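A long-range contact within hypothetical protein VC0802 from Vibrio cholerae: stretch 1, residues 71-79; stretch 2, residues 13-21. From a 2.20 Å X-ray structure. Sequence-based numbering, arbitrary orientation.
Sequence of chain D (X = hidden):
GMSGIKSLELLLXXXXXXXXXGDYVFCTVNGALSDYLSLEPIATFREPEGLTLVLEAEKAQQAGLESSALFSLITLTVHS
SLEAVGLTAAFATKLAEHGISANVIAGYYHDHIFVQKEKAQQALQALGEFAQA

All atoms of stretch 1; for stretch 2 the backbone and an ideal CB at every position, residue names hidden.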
# COMPACT_ATOMS: atom_id res chain seq x y z
N PHE D 71 6.85 9.60 -9.85
CA PHE D 71 7.19 8.82 -8.66
C PHE D 71 8.42 7.92 -8.84
O PHE D 71 8.65 7.34 -9.90
CB PHE D 71 6.00 7.98 -8.24
CG PHE D 71 4.86 8.78 -7.67
CD1 PHE D 71 4.89 9.22 -6.35
CD2 PHE D 71 3.75 9.08 -8.44
CE1 PHE D 71 3.84 9.95 -5.82
CE2 PHE D 71 2.69 9.81 -7.92
CZ PHE D 71 2.74 10.25 -6.60
N SER D 72 9.21 7.82 -7.78
CA SER D 72 10.28 6.85 -7.70
C SER D 72 9.83 5.67 -6.86
O SER D 72 8.99 5.83 -5.98
CB SER D 72 11.52 7.47 -7.09
OG SER D 72 12.03 8.46 -7.96
N LEU D 73 10.37 4.50 -7.15
CA LEU D 73 9.97 3.29 -6.44
C LEU D 73 11.10 2.77 -5.56
O LEU D 73 12.22 2.55 -6.01
CB LEU D 73 9.49 2.22 -7.41
CG LEU D 73 9.36 0.80 -6.87
CD1 LEU D 73 8.26 0.69 -5.83
CD2 LEU D 73 9.13 -0.16 -8.00
N ILE D 74 10.77 2.59 -4.29
CA ILE D 74 11.68 2.10 -3.27
C ILE D 74 11.10 0.81 -2.70
O ILE D 74 9.94 0.76 -2.30
CB ILE D 74 11.92 3.17 -2.17
CG1 ILE D 74 12.71 4.35 -2.77
CG2 ILE D 74 12.65 2.58 -0.98
CD1 ILE D 74 12.65 5.64 -1.97
N THR D 75 11.89 -0.25 -2.71
CA THR D 75 11.50 -1.49 -2.07
C THR D 75 12.24 -1.62 -0.74
O THR D 75 13.40 -1.23 -0.62
CB THR D 75 11.79 -2.71 -2.96
OG1 THR D 75 11.00 -2.61 -4.15
CG2 THR D 75 11.45 -4.00 -2.25
N LEU D 76 11.55 -2.15 0.26
CA LEU D 76 12.15 -2.43 1.55
C LEU D 76 12.59 -3.88 1.56
O LEU D 76 11.76 -4.76 1.41
CB LEU D 76 11.14 -2.17 2.65
CG LEU D 76 10.97 -0.75 3.18
CD1 LEU D 76 11.58 0.35 2.30
CD2 LEU D 76 9.49 -0.52 3.41
N THR D 77 13.90 -4.11 1.69
CA THR D 77 14.43 -5.47 1.70
C THR D 77 14.41 -6.11 3.10
O THR D 77 14.63 -7.31 3.23
CB THR D 77 15.86 -5.57 1.09
OG1 THR D 77 16.76 -4.71 1.79
CG2 THR D 77 15.84 -5.19 -0.36
N VAL D 78 14.12 -5.30 4.12
CA VAL D 78 13.94 -5.79 5.49
C VAL D 78 13.00 -7.01 5.53
O VAL D 78 11.98 -7.08 4.81
CB VAL D 78 13.50 -4.65 6.46
CG1 VAL D 78 11.99 -4.38 6.38
CG2 VAL D 78 13.94 -4.95 7.89
N HIS D 79 13.37 -7.96 6.37
CA HIS D 79 12.71 -9.27 6.49
C HIS D 79 11.39 -9.16 7.27
O HIS D 79 11.38 -8.76 8.44
CB HIS D 79 13.68 -10.23 7.18
CG HIS D 79 14.94 -9.57 7.63
ND1 HIS D 79 14.99 -8.72 8.73
CD2 HIS D 79 16.20 -9.58 7.11
CE1 HIS D 79 16.23 -8.26 8.87
NE2 HIS D 79 16.98 -8.77 7.90
N UNK D 13 15.23 0.89 13.54
CA UNK D 13 15.97 0.03 12.63
C UNK D 13 15.93 0.53 11.20
O UNK D 13 15.01 1.24 10.81
CB UNK D 13 15.42 -1.40 12.69
N UNK D 14 16.92 0.13 10.41
CA UNK D 14 16.95 0.39 8.98
C UNK D 14 15.86 -0.42 8.29
O UNK D 14 15.57 -1.56 8.70
CB UNK D 14 18.32 0.06 8.39
N UNK D 15 15.25 0.16 7.25
CA UNK D 15 14.26 -0.56 6.45
C UNK D 15 14.92 -1.26 5.27
O UNK D 15 14.25 -1.92 4.48
CB UNK D 15 13.17 0.40 5.95
N UNK D 16 16.25 -1.13 5.21
CA UNK D 16 17.08 -1.63 4.11
C UNK D 16 16.53 -1.26 2.72
O UNK D 16 16.27 -2.15 1.90
CB UNK D 16 17.21 -3.15 4.22
N UNK D 17 16.35 0.05 2.46
CA UNK D 17 15.70 0.48 1.22
C UNK D 17 16.56 0.32 -0.04
O UNK D 17 17.79 0.34 0.03
CB UNK D 17 15.29 1.95 1.36
N UNK D 18 15.90 0.14 -1.18
CA UNK D 18 16.61 0.13 -2.44
C UNK D 18 15.81 0.87 -3.49
O UNK D 18 14.61 0.65 -3.63
CB UNK D 18 16.90 -1.30 -2.89
N UNK D 19 16.48 1.77 -4.20
CA UNK D 19 15.86 2.56 -5.26
C UNK D 19 15.82 1.75 -6.54
O UNK D 19 16.86 1.34 -7.04
CB UNK D 19 16.61 3.87 -5.48
N UNK D 20 14.61 1.55 -7.07
CA UNK D 20 14.40 0.84 -8.34
C UNK D 20 14.48 1.78 -9.55
O UNK D 20 14.28 2.99 -9.44
CB UNK D 20 13.04 0.14 -8.33
N UNK D 21 14.78 1.21 -10.71
CA UNK D 21 14.77 1.94 -11.96
C UNK D 21 13.35 2.32 -12.34
O UNK D 21 12.41 1.59 -12.05
CB UNK D 21 15.42 1.11 -13.07

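Stretch 2 runs antiparallel to strand 71-76, and its backbone sets the frame before any side chain is chosen. The N of Thr75 donates to the O of position 18 at 3.0 Å, and the O of Thr75 accepts from the N of position 18 at 2.9 Å. One step along on either side, the side chains turn to the opposite face.

Position 13 has nothing of stretch 1 within 5.5 Å of its CB, so almost any residue would suit; it is Gln13. Position 14 is equally free at its CB, but the turn ahead offers a backbone N, which favours a short polar side chain. Ser14 fits: its OG accepts from the N of position 16 at 3.2 Å.

At position 15 the CB points sideways, 3.7 Å from Leu76 CG and 4.9 Å from Val78 CG1. Those neighbours ask for an apolar side chain, and leucine, isoleucine or methionine would all be plausible. The residue is Met15, whose CB packs on Leu76 CG at 3.7 Å while SD reaches to 4.4 Å from Val78 CG1. Its O takes a weak hydrogen bond from Val78 N at 3.4 Å.

Position 16 has phi/psi of 47/58, a left-handed conformation that glycine, asparagine or aspartate adopts most readily. Its CB points toward stretch 1, and the ideal CB lies 2.9 Å from Thr77 OG1, so the CB itself is crowded, which, with the left-handed backbone, favours glycine; any other residue must accept a short contact. Ser16 accepts it, its CB lying 3.0 Å from Thr77 OG1. Its O accepts twice from one residue, from Thr77 OG1 at 2.6 Å and from Thr77 N at 3.1 Å.

At position 17 the phi of -73° permits proline, and the CB lies over Ile74 CG2 and Leu76 CD1. Because this is a non-hydrogen-bonded pair with Leu76, its N need not donate to that partner. Valine, isoleucine or proline would suit; Pro17 lays its CB 3.7 Å from Ile74 CG2, and its CA makes a CA-H...O contact with Thr75 O at 3.4 Å.

Position 18 emerges on the face of Thr75, its ideal CB 4.8 Å from Thr77 CG2. A threonine would fit the strand there, and a longer polar residue such as lysine, glutamine or glutamate could lie along that face. Glu18 does so, with CD 3.4 Å from Thr77 CG2 and OE1 3.6 Å from Thr75 CB.

Position 19 returns to the face of Ile74, with CB 4.8 Å from Ile74 CG1, so a branched apolar residue is natural. Leu19 brings CD2 to 3.8 Å from Ile74 CG1 and 3.9 Å from Ser72 CB.

At position 20 the CB points toward stretch 1, 3.4 Å from Leu73 O, and the N donates to that O at 2.8 Å. A flexible apolar chain suits the neighbouring leucine. Met20 places CG 3.8 Å from Leu73 CG and CE 3.8 Å from Thr75 CB; a water bridges its O (2.5 Å) to Leu73 N (2.8 Å).

Position 21 points away; it is Ala21.

Stretch 2 (13-21) QSMSPELMA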
# COMPACT_ATOMS: atom_id res chain seq x y z
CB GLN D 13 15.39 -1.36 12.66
CG GLN D 13 15.69 -2.12 13.91
CD GLN D 13 15.20 -3.55 13.82
OE1 GLN D 13 15.78 -4.37 13.10
NE2 GLN D 13 14.11 -3.85 14.53
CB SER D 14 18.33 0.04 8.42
OG SER D 14 18.41 0.29 7.03
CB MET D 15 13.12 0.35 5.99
CG MET D 15 12.17 0.84 7.11
SD MET D 15 11.34 -0.42 8.09
CE MET D 15 12.38 -0.52 9.55
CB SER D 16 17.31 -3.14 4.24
OG SER D 16 18.17 -3.44 5.33
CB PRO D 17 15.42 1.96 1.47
CG PRO D 17 16.49 2.38 2.37
CD PRO D 17 16.73 1.21 3.28
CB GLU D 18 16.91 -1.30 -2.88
CG GLU D 18 15.79 -2.27 -2.65
CD GLU D 18 16.00 -3.59 -3.33
OE1 GLU D 18 15.00 -4.30 -3.57
OE2 GLU D 18 17.17 -3.93 -3.63
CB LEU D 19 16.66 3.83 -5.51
CG LEU D 19 16.01 5.20 -5.73
CD1 LEU D 19 16.79 5.93 -6.80
CD2 LEU D 19 14.50 5.18 -6.05
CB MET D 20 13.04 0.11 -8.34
CG MET D 20 12.82 -0.85 -7.15
SD MET D 20 14.09 -2.12 -7.06
CE MET D 20 14.61 -1.84 -5.42
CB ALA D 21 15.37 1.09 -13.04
O HOH W 1 12.18 4.35 -9.27
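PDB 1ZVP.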